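Local coordinates for Dps family DNA-binding stress response protein (Thermosynechococcus elongatus, PDB 2C41), which probably binds and oxidises iron and binds DNA as a twelve-subunit stress protein of the Dps family, at residues C[24-29]-C[54-59]; C[16-21]-C[110-115]; C[45-50]-C[144-149]. All coordinates share one frame; numbering follows the deposited sequence.

Contact 1: residues C[24-29]-C[54-59]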
loop_
_atom_site.group_PDB
_atom_site.type_symbol
_atom_site.label_atom_id
_atom_site.label_comp_id
_atom_site.label_asym_id
_atom_site.label_seq_id
_atom_site.Cartn_x
_atom_site.Cartn_y
_atom_site.Cartn_z
ATOM N N VAL C 24 -31.670 9.621 -4.854
ATOM C CA VAL C 24 -32.758 8.628 -4.852
ATOM C C VAL C 24 -32.296 7.296 -5.447
ATOM O O VAL C 24 -32.614 6.227 -4.917
ATOM C CB VAL C 24 -34.027 9.155 -5.585
ATOM C CG1 VAL C 24 -35.105 8.053 -5.733
ATOM C CG2 VAL C 24 -34.574 10.343 -4.837
ATOM N N MET C 25 -31.543 7.363 -6.539
ATOM C CA MET C 25 -31.011 6.170 -7.174
ATOM C C MET C 25 -30.092 5.402 -6.221
ATOM O O MET C 25 -30.132 4.170 -6.146
ATOM C CB MET C 25 -30.233 6.563 -8.423
ATOM C CG MET C 25 -30.050 5.429 -9.365
ATOM S SD MET C 25 -31.640 4.946 -10.079
ATOM C CE MET C 25 -31.024 3.564 -11.026
ATOM N N TYR C 26 -29.263 6.144 -5.495
ATOM C CA TYR C 26 -28.403 5.535 -4.487
ATOM C C TYR C 26 -29.228 4.819 -3.413
ATOM O O TYR C 26 -28.975 3.651 -3.095
ATOM C CB TYR C 26 -27.474 6.574 -3.846
ATOM C CG TYR C 26 -26.752 5.984 -2.666
ATOM C CD1 TYR C 26 -25.775 5.006 -2.858
ATOM C CD2 TYR C 26 -27.080 6.353 -1.363
ATOM C CE1 TYR C 26 -25.108 4.433 -1.783
ATOM C CE2 TYR C 26 -26.418 5.770 -0.270
ATOM C CZ TYR C 26 -25.437 4.816 -0.506
ATOM O OH TYR C 26 -24.762 4.226 0.534
ATOM N N LEU C 27 -30.209 5.522 -2.854
ATOM C CA LEU C 27 -31.048 4.951 -1.804
ATOM C C LEU C 27 -31.851 3.747 -2.312
ATOM O O LEU C 27 -32.025 2.770 -1.579
ATOM C CB LEU C 27 -31.948 6.015 -1.175
ATOM C CG LEU C 27 -31.223 7.118 -0.389
ATOM C CD1 LEU C 27 -32.204 8.211 -0.000
ATOM C CD2 LEU C 27 -30.499 6.554 0.839
ATOM N N ASN C 28 -32.309 3.812 -3.566
ATOM C CA ASN C 28 -32.906 2.633 -4.214
ATOM C C ASN C 28 -31.938 1.452 -4.235
ATOM O O ASN C 28 -32.315 0.335 -3.901
ATOM C CB ASN C 28 -33.341 2.937 -5.651
ATOM C CG ASN C 28 -34.621 3.741 -5.732
ATOM O OD1 ASN C 28 -35.047 4.128 -6.830
ATOM N ND2 ASN C 28 -35.249 3.989 -4.599
ATOM N N TYR C 29 -30.696 1.700 -4.648
ATOM C CA TYR C 29 -29.670 0.644 -4.665
ATOM C C TYR C 29 -29.455 0.005 -3.300
ATOM O O TYR C 29 -29.263 -1.209 -3.200
ATOM C CB TYR C 29 -28.351 1.139 -5.252
ATOM C CG TYR C 29 -28.192 0.834 -6.732
ATOM C CD1 TYR C 29 -28.267 -0.484 -7.200
ATOM C CD2 TYR C 29 -27.956 1.852 -7.659
ATOM C CE1 TYR C 29 -28.112 -0.786 -8.552
ATOM C CE2 TYR C 29 -27.795 1.564 -9.023
ATOM C CZ TYR C 29 -27.875 0.248 -9.455
ATOM O OH TYR C 29 -27.720 -0.057 -10.784
ATOM N N GLU C 54 -21.035 3.524 -7.079
ATOM C CA GLU C 54 -20.703 4.364 -8.222
ATOM C C GLU C 54 -21.694 5.505 -8.402
ATOM O O GLU C 54 -21.295 6.632 -8.680
ATOM C CB GLU C 54 -20.578 3.529 -9.489
ATOM C CG GLU C 54 -19.331 2.647 -9.465
ATOM C CD GLU C 54 -19.073 1.976 -10.793
ATOM O OE1 GLU C 54 -17.947 2.130 -11.314
ATOM O OE2 GLU C 54 -19.992 1.311 -11.320
ATOM N N VAL C 55 -22.973 5.220 -8.204
ATOM C CA VAL C 55 -23.992 6.272 -8.200
ATOM C C VAL C 55 -23.756 7.233 -7.028
ATOM O O VAL C 55 -23.824 8.445 -7.193
ATOM C CB VAL C 55 -25.417 5.697 -8.135
ATOM C CG1 VAL C 55 -26.436 6.815 -7.921
ATOM C CG2 VAL C 55 -25.744 4.920 -9.420
ATOM N N PHE C 56 -23.436 6.675 -5.860
ATOM C CA PHE C 56 -23.168 7.481 -4.671
ATOM C C PHE C 56 -22.159 8.594 -4.933
ATOM O O PHE C 56 -22.390 9.743 -4.546
ATOM C CB PHE C 56 -22.636 6.612 -3.522
ATOM C CG PHE C 56 -22.186 7.416 -2.334
ATOM C CD1 PHE C 56 -20.836 7.709 -2.146
ATOM C CD2 PHE C 56 -23.116 7.906 -1.424
ATOM C CE1 PHE C 56 -20.417 8.468 -1.052
ATOM C CE2 PHE C 56 -22.707 8.668 -0.323
ATOM C CZ PHE C 56 -21.356 8.946 -0.143
ATOM N N ALA C 57 -21.048 8.237 -5.579
ATOM C CA ALA C 57 -19.951 9.167 -5.856
ATOM C C ALA C 57 -20.418 10.368 -6.665
ATOM O O ALA C 57 -19.835 11.452 -6.588
ATOM C CB ALA C 57 -18.830 8.449 -6.586
ATOM N N MET C 58 -21.475 10.171 -7.450
ATOM C CA MET C 58 -22.006 11.228 -8.298
ATOM C C MET C 58 -22.708 12.330 -7.525
ATOM O O MET C 58 -22.798 13.459 -8.010
ATOM C CB MET C 58 -22.977 10.645 -9.320
ATOM C CG MET C 58 -22.339 9.590 -10.196
ATOM S SD MET C 58 -23.555 9.070 -11.418
ATOM C CE MET C 58 -22.764 7.601 -12.057
ATOM N N ILE C 59 -23.208 12.006 -6.334
ATOM C CA ILE C 59 -23.957 12.969 -5.537
ATOM C C ILE C 59 -23.119 14.218 -5.267
ATOM O O ILE C 59 -23.544 15.336 -5.554
ATOM C CB ILE C 59 -24.453 12.367 -4.196
ATOM C CG1 ILE C 59 -25.415 11.198 -4.457
ATOM C CG2 ILE C 59 -25.110 13.454 -3.349
ATOM C CD1 ILE C 59 -25.634 10.300 -3.259
#
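Tyr26 and Phe56 meet where helices 6-35 and 41-68 pack antiparallel in the four-helix bundle of the ferritin-like fold. The two short helix segments run at 151° to each other, with axes 8.7 Å apart. Both aromatic side chains have CG anti to the backbone N. They project in the same direction, one beside the other. The Phe56 ring turns an edge to the Tyr26 ring, an edge-to-face pair with planes at 57°. Its CD2 stands over the centre of the Tyr26 face, 3.9 Å above the plane. Nearer the backbone, Tyr26 CD1 rests on Phe56 CB at 3.6 Å. The same two residues pack on Phe56 and Tyr26 of a neighbouring subunit, so the pair also belongs to a subunit interface.

Val55 packs on the side of the helix pair that faces helix 126-149, where it also touches His142. Its two methyls divide the work. CG1 reaches the backbone N of Tyr26 and packs on Met25 CB, while CG2 approaches the ring of Tyr29. Met25 then bends at chi2 (68°), and the rest of its side chain runs off to helix 95-122. The Tyr29 hydroxyl is hydrogen-bonded to Gln51. One turn on from Val55, Ile59 CD1 lies 4.2 Å from Tyr26 CB.

Contact 2: residues C[16-21]-C[110-115]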
loop_
_atom_site.group_PDB
_atom_site.type_symbol
_atom_site.label_atom_id
_atom_site.label_comp_id
_atom_site.label_asym_id
_atom_site.label_seq_id
_atom_site.Cartn_x
_atom_site.Cartn_y
_atom_site.Cartn_z
ATOM N N LYS C 16 -29.580 20.347 -10.184
ATOM C CA LYS C 16 -30.395 20.028 -9.010
ATOM C C LYS C 16 -31.188 18.740 -9.234
ATOM O O LYS C 16 -31.217 17.861 -8.363
ATOM C CB LYS C 16 -31.326 21.193 -8.652
ATOM C CG LYS C 16 -30.594 22.420 -8.137
ATOM C CD LYS C 16 -31.497 23.200 -7.192
ATOM C CE LYS C 16 -31.399 24.709 -7.347
ATOM N NZ LYS C 16 -30.080 25.296 -7.728
ATOM N N ARG C 17 -31.820 18.631 -10.402
ATOM C CA ARG C 17 -32.573 17.430 -10.758
ATOM C C ARG C 17 -31.658 16.203 -10.799
ATOM O O ARG C 17 -31.994 15.154 -10.244
ATOM C CB ARG C 17 -33.283 17.610 -12.107
ATOM C CG ARG C 17 -33.998 16.340 -12.611
ATOM C CD ARG C 17 -34.917 16.614 -13.828
ATOM N NE ARG C 17 -34.399 17.656 -14.722
ATOM C CZ ARG C 17 -33.347 17.524 -15.534
ATOM N NH1 ARG C 17 -32.664 16.386 -15.585
ATOM N NH2 ARG C 17 -32.974 18.549 -16.299
ATOM N N GLU C 18 -30.510 16.353 -11.459
ATOM C CA GLU C 18 -29.559 15.265 -11.602
ATOM C C GLU C 18 -29.012 14.833 -10.235
ATOM O O GLU C 18 -28.917 13.631 -9.944
ATOM C CB GLU C 18 -28.437 15.670 -12.562
ATOM C CG GLU C 18 -28.908 15.844 -14.022
ATOM C CD GLU C 18 -28.950 14.539 -14.811
ATOM O OE1 GLU C 18 -28.681 13.459 -14.232
ATOM O OE2 GLU C 18 -29.250 14.592 -16.029
ATOM N N GLN C 19 -28.681 15.813 -9.399
ATOM C CA GLN C 19 -28.169 15.530 -8.053
ATOM C C GLN C 19 -29.214 14.774 -7.235
ATOM O O GLN C 19 -28.907 13.766 -6.607
ATOM C CB GLN C 19 -27.795 16.821 -7.328
ATOM C CG GLN C 19 -27.360 16.591 -5.877
ATOM C CD GLN C 19 -27.571 17.799 -4.993
ATOM O OE1 GLN C 19 -27.551 17.690 -3.765
ATOM N NE2 GLN C 19 -27.780 18.950 -5.603
ATOM N N ALA C 20 -30.448 15.277 -7.260
ATOM C CA ALA C 20 -31.568 14.638 -6.565
ATOM C C ALA C 20 -31.771 13.203 -7.051
ATOM O O ALA C 20 -31.977 12.304 -6.234
ATOM C CB ALA C 20 -32.864 15.463 -6.746
ATOM N N ASN C 21 -31.683 12.999 -8.371
ATOM C CA ASN C 21 -31.773 11.660 -8.960
ATOM C C ASN C 21 -30.675 10.724 -8.462
ATOM O O ASN C 21 -30.932 9.550 -8.205
ATOM C CB ASN C 21 -31.772 11.699 -10.494
ATOM C CG ASN C 21 -33.094 12.184 -11.076
ATOM O OD1 ASN C 21 -33.177 12.518 -12.265
ATOM N ND2 ASN C 21 -34.130 12.216 -10.256
ATOM N N ILE C 110 -30.146 8.302 -18.085
ATOM C CA ILE C 110 -29.361 8.338 -19.328
ATOM C C ILE C 110 -29.975 9.335 -20.321
ATOM O O ILE C 110 -29.277 10.167 -20.895
ATOM C CB ILE C 110 -29.235 6.937 -19.980
ATOM C CG1 ILE C 110 -28.329 6.036 -19.116
ATOM C CG2 ILE C 110 -28.697 7.044 -21.425
ATOM C CD1 ILE C 110 -28.472 4.544 -19.416
ATOM N N THR C 111 -31.288 9.260 -20.499
ATOM C CA THR C 111 -31.976 10.209 -21.372
ATOM C C THR C 111 -31.766 11.644 -20.881
ATOM O O THR C 111 -31.393 12.520 -21.666
ATOM C CB THR C 111 -33.472 9.886 -21.504
ATOM O OG1 THR C 111 -33.607 8.648 -22.210
ATOM C CG2 THR C 111 -34.223 10.992 -22.276
ATOM N N GLU C 112 -31.993 11.863 -19.591
ATOM C CA GLU C 112 -31.827 13.190 -19.000
ATOM C C GLU C 112 -30.401 13.724 -19.108
ATOM O O GLU C 112 -30.211 14.905 -19.397
ATOM C CB GLU C 112 -32.297 13.213 -17.547
ATOM C CG GLU C 112 -33.820 13.111 -17.411
ATOM C CD GLU C 112 -34.323 13.427 -16.020
ATOM O OE1 GLU C 112 -35.559 13.505 -15.847
ATOM O OE2 GLU C 112 -33.503 13.596 -15.091
ATOM N N MET C 113 -29.405 12.869 -18.879
ATOM C CA MET C 113 -28.016 13.314 -18.983
ATOM C C MET C 113 -27.635 13.725 -20.404
ATOM O O MET C 113 -26.874 14.673 -20.589
ATOM C CB MET C 113 -27.051 12.267 -18.434
ATOM C CG MET C 113 -27.029 12.229 -16.900
ATOM S SD MET C 113 -25.625 11.271 -16.298
ATOM C CE MET C 113 -25.865 11.466 -14.523
ATOM N N HIS C 114 -28.175 13.033 -21.404
ATOM C CA HIS C 114 -27.939 13.444 -22.792
ATOM C C HIS C 114 -28.591 14.807 -23.056
ATOM O O HIS C 114 -27.979 15.693 -23.655
ATOM C CB HIS C 114 -28.439 12.386 -23.779
ATOM C CG HIS C 114 -27.518 11.212 -23.926
ATOM N ND1 HIS C 114 -27.494 10.166 -23.029
ATOM C CD2 HIS C 114 -26.597 10.916 -24.876
ATOM C CE1 HIS C 114 -26.591 9.279 -23.416
ATOM N NE2 HIS C 114 -26.025 9.715 -24.529
ATOM N N GLN C 115 -29.825 14.972 -22.596
ATOM C CA GLN C 115 -30.535 16.251 -22.735
ATOM C C GLN C 115 -29.805 17.376 -21.997
ATOM O O GLN C 115 -29.626 18.478 -22.537
ATOM C CB GLN C 115 -31.978 16.124 -22.239
ATOM C CG GLN C 115 -32.827 15.226 -23.127
ATOM C CD GLN C 115 -34.226 14.961 -22.597
ATOM O OE1 GLN C 115 -35.140 14.700 -23.383
ATOM N NE2 GLN C 115 -34.403 14.995 -21.274
#
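Arg17 and Glu112 form a salt bridge between helices 6-35 and 95-122, two antiparallel helices of the ferritin-like bundle. The segment axes are 11.1 Å apart, and polar side chains span much of this distance. Glu112 is extended beyond CG, which carries its carboxylate across to Arg17. The two side chains cross obliquely, with guanidinium and carboxylate planes 79° apart. Glu112 OE2 sits at the guanidinium edge, near its plane, 3.0 Å from Arg17 NH1. The N-H...O angle is 142°, so the hydrogen bond is weak. Arg17 NH1 also makes a salt bridge to Asp116, and Glu112 OE1 is held by Thr85.

Glu18 turns to the residue next to Glu112, Met113. Its side chain bends at chi2 (-84°), and the carboxylate lies against Met113. Glu18 OE1 is 3.4 Å from Met113 CG, and Met113 CE also touches that oxygen. Glu18 OE2 is 4.5 Å from Glu112 OE2, a pair of like charges. Arg17 NH1 is near Glu18 OE2 too, at a long 3.9 Å, and probably offsets part of the repulsion. An alanine at Arg17 would probably leave Glu112 and Asp116 without this positive partner and let the carboxylates of Glu18 and Glu112 repel each other more strongly.

This polar cluster lies between two helices of the bundle, and other elements close round it. Glu18 touches Leu62 of helix 41-68 and Tyr132 of helix 126-149. Asn21 packs on Ala84 and Val86 in the loop after the short helix 80-83.

Contact 3: residues C[45-50]-C[144-149]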
loop_
_atom_site.group_PDB
_atom_site.type_symbol
_atom_site.label_atom_id
_atom_site.label_comp_id
_atom_site.label_asym_id
_atom_site.label_seq_id
_atom_site.Cartn_x
_atom_site.Cartn_y
_atom_site.Cartn_z
ATOM N N HIS C 45 -26.246 -9.080 -3.963
ATOM C CA HIS C 45 -25.910 -8.225 -2.815
ATOM C C HIS C 45 -24.697 -7.355 -3.186
ATOM O O HIS C 45 -24.695 -6.125 -2.993
ATOM C CB HIS C 45 -25.622 -9.130 -1.609
ATOM C CG HIS C 45 -25.447 -8.409 -0.310
ATOM N ND1 HIS C 45 -26.452 -7.670 0.278
ATOM C CD2 HIS C 45 -24.399 -8.371 0.549
ATOM C CE1 HIS C 45 -26.025 -7.192 1.432
ATOM N NE2 HIS C 45 -24.786 -7.606 1.622
ATOM N N LEU C 46 -23.683 -7.993 -3.770
ATOM C CA LEU C 46 -22.478 -7.283 -4.215
ATOM C C LEU C 46 -22.749 -6.348 -5.392
ATOM O O LEU C 46 -22.293 -5.202 -5.379
ATOM C CB LEU C 46 -21.370 -8.272 -4.587
ATOM C CG LEU C 46 -20.747 -8.941 -3.367
ATOM C CD1 LEU C 46 -19.839 -10.109 -3.757
ATOM C CD2 LEU C 46 -19.992 -7.887 -2.549
ATOM N N LEU C 47 -23.474 -6.836 -6.401
ATOM C CA LEU C 47 -23.808 -6.005 -7.558
ATOM C C LEU C 47 -24.459 -4.696 -7.138
ATOM O O LEU C 47 -24.047 -3.617 -7.575
ATOM C CB LEU C 47 -24.720 -6.745 -8.543
ATOM C CG LEU C 47 -25.155 -5.891 -9.740
ATOM C CD1 LEU C 47 -24.064 -5.816 -10.807
ATOM C CD2 LEU C 47 -26.448 -6.451 -10.312
ATOM N N PHE C 48 -25.471 -4.792 -6.280
ATOM C CA PHE C 48 -26.212 -3.614 -5.852
ATOM C C PHE C 48 -25.340 -2.647 -5.055
ATOM O O PHE C 48 -25.472 -1.439 -5.200
ATOM C CB PHE C 48 -27.467 -4.019 -5.076
ATOM C CG PHE C 48 -28.488 -4.755 -5.920
ATOM C CD1 PHE C 48 -29.095 -5.919 -5.455
ATOM C CD2 PHE C 48 -28.848 -4.261 -7.179
ATOM C CE1 PHE C 48 -30.042 -6.597 -6.237
ATOM C CE2 PHE C 48 -29.797 -4.923 -7.972
ATOM C CZ PHE C 48 -30.393 -6.090 -7.507
ATOM N N GLU C 49 -24.433 -3.183 -4.249
ATOM C CA GLU C 49 -23.501 -2.339 -3.505
ATOM C C GLU C 49 -22.507 -1.656 -4.445
ATOM O O GLU C 49 -22.221 -0.471 -4.301
ATOM C CB GLU C 49 -22.781 -3.151 -2.420
ATOM C CG GLU C 49 -21.900 -2.296 -1.511
ATOM C CD GLU C 49 -22.672 -1.424 -0.512
ATOM O OE1 GLU C 49 -23.918 -1.309 -0.572
ATOM O OE2 GLU C 49 -22.007 -0.828 0.353
ATOM N N GLU C 50 -22.003 -2.408 -5.425
ATOM C CA GLU C 50 -20.997 -1.891 -6.345
ATOM C C GLU C 50 -21.559 -0.773 -7.211
ATOM O O GLU C 50 -20.980 0.318 -7.289
ATOM C CB GLU C 50 -20.437 -3.022 -7.205
ATOM C CG GLU C 50 -19.542 -3.960 -6.422
ATOM C CD GLU C 50 -19.320 -5.290 -7.114
ATOM O OE1 GLU C 50 -20.085 -5.640 -8.045
ATOM O OE2 GLU C 50 -18.389 -6.000 -6.698
ATOM N N TRP C 144 -26.471 -2.048 -18.713
ATOM C CA TRP C 144 -26.043 -3.267 -19.390
ATOM C C TRP C 144 -25.967 -4.468 -18.420
ATOM O O TRP C 144 -26.557 -5.515 -18.689
ATOM C CB TRP C 144 -24.725 -3.028 -20.140
ATOM C CG TRP C 144 -23.948 -4.274 -20.418
ATOM C CD1 TRP C 144 -24.401 -5.426 -20.998
ATOM C CD2 TRP C 144 -22.569 -4.482 -20.122
ATOM N NE1 TRP C 144 -23.381 -6.351 -21.067
ATOM C CE2 TRP C 144 -22.245 -5.791 -20.540
ATOM C CE3 TRP C 144 -21.572 -3.687 -19.535
ATOM C CZ2 TRP C 144 -20.963 -6.331 -20.383
ATOM C CZ3 TRP C 144 -20.292 -4.222 -19.387
ATOM C CH2 TRP C 144 -20.004 -5.535 -19.810
ATOM N N PHE C 145 -25.255 -4.306 -17.301
ATOM C CA PHE C 145 -25.160 -5.355 -16.270
ATOM C C PHE C 145 -26.536 -5.860 -15.840
ATOM O O PHE C 145 -26.799 -7.070 -15.818
ATOM C CB PHE C 145 -24.405 -4.839 -15.034
ATOM C CG PHE C 145 -22.923 -5.141 -15.041
ATOM C CD1 PHE C 145 -22.085 -4.578 -16.000
ATOM C CD2 PHE C 145 -22.366 -5.964 -14.065
ATOM C CE1 PHE C 145 -20.712 -4.854 -16.002
ATOM C CE2 PHE C 145 -20.991 -6.243 -14.052
ATOM C CZ PHE C 145 -20.167 -5.685 -15.020
ATOM N N LEU C 146 -27.413 -4.919 -15.495
ATOM C CA LEU C 146 -28.755 -5.252 -15.018
ATOM C C LEU C 146 -29.556 -6.016 -16.070
ATOM O O LEU C 146 -30.185 -7.029 -15.760
ATOM C CB LEU C 146 -29.494 -3.975 -14.622
ATOM C CG LEU C 146 -29.677 -3.468 -13.181
ATOM C CD1 LEU C 146 -28.975 -4.263 -12.102
ATOM C CD2 LEU C 146 -29.353 -1.980 -13.097
ATOM N N LYS C 147 -29.520 -5.530 -17.308
ATOM C CA LYS C 147 -30.243 -6.170 -18.405
ATOM C C LYS C 147 -29.803 -7.616 -18.611
ATOM O O LYS C 147 -30.630 -8.484 -18.903
ATOM C CB LYS C 147 -30.084 -5.365 -19.701
ATOM C CG LYS C 147 -30.943 -4.106 -19.738
ATOM C CD LYS C 147 -30.589 -3.230 -20.951
ATOM C CE LYS C 147 -30.820 -3.963 -22.286
ATOM N NZ LYS C 147 -32.266 -4.180 -22.535
ATOM N N GLU C 148 -28.507 -7.880 -18.453
ATOM C CA GLU C 148 -27.991 -9.245 -18.597
ATOM C C GLU C 148 -28.673 -10.219 -17.635
ATOM O O GLU C 148 -28.948 -11.357 -18.002
ATOM C CB GLU C 148 -26.468 -9.291 -18.413
ATOM C CG GLU C 148 -25.675 -8.573 -19.519
ATOM C CD GLU C 148 -26.053 -9.055 -20.917
ATOM O OE1 GLU C 148 -26.172 -8.216 -21.844
ATOM O OE2 GLU C 148 -26.267 -10.275 -21.086
ATOM N N PHE C 149 -28.952 -9.772 -16.410
ATOM C CA PHE C 149 -29.610 -10.635 -15.419
ATOM C C PHE C 149 -31.015 -11.058 -15.849
ATOM O O PHE C 149 -31.535 -12.075 -15.386
ATOM C CB PHE C 149 -29.657 -9.951 -14.061
ATOM C CG PHE C 149 -28.384 -10.087 -13.280
ATOM C CD1 PHE C 149 -27.359 -9.154 -13.422
ATOM C CD2 PHE C 149 -28.205 -11.161 -12.411
ATOM C CE1 PHE C 149 -26.171 -9.287 -12.689
ATOM C CE2 PHE C 149 -27.026 -11.307 -11.677
ATOM C CZ PHE C 149 -26.009 -10.373 -11.814
#
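Leu47 is the bump of this contact, and Phe145, Leu146 and Phe149 line the hollow that receives it. The hollow is on helix 126-149, the bump on helix 41-68, and both helices belong to the ferritin-like bundle. The segments run nearly antiparallel, at 158°, with axes 12.0 Å apart. At that spacing the gap is bridged by side chains. Leu47 has CG anti to the backbone N (chi1 177°), and its two methyls fork between the residues opposite. Leu47 CD1 touches Phe145 CD2 at 3.7 Å. Leu47 CD2 meets Phe149 CE1 at 3.7 Å and Leu146 CD1 at 3.8 Å. Leu47 and Phe149 reach toward each other tip to tip, whereas Leu47 crosses Phe145 and Leu146 at a slant.

Leu146 starts off to one side of the line between the helices, but its end turns inward. Its CD1 is shared by Leu47 and by the ring of Phe48, whose CE2 is 4.3 Å away. Leu146 also packs on Ile103 and His106 of helix 95-122, so it joins this contact to a third long helix. Phe145 also makes an edge-to-face pair with Phe41 of a neighbouring subunit. Arg42 of that subunit packs on Leu47.

Between the two segments there is no hydrogen bond or salt bridge. Carbon meets carbon throughout, and four of the five touching residues are buried. Its stability therefore probably rests on the fit of methyls and rings and on the exclusion of water.

In the fold
From the N terminus, helix 6-35 supplies the first segments of contact 2 and then contact 1. The chain then reverses into helix 41-68, which brings 45-50, the start of contact 3, before 54-59 closes contact 1, the shortest loop. Helix 95-122 then closes contact 2, with contact 1 nested inside its loop. Helix 126-149 closes contact 3 last, and this loop crosses both others. Together the contacts tie all four long helices of the bundle. Contacts 1 and 2 touch through Ile59 and Gln19. Contacts 1 and 3 touch where Tyr29 packs on Leu146 and Phe48. Contacts 2 and 3 do not touch; their nearest atoms are about 7 Å apart.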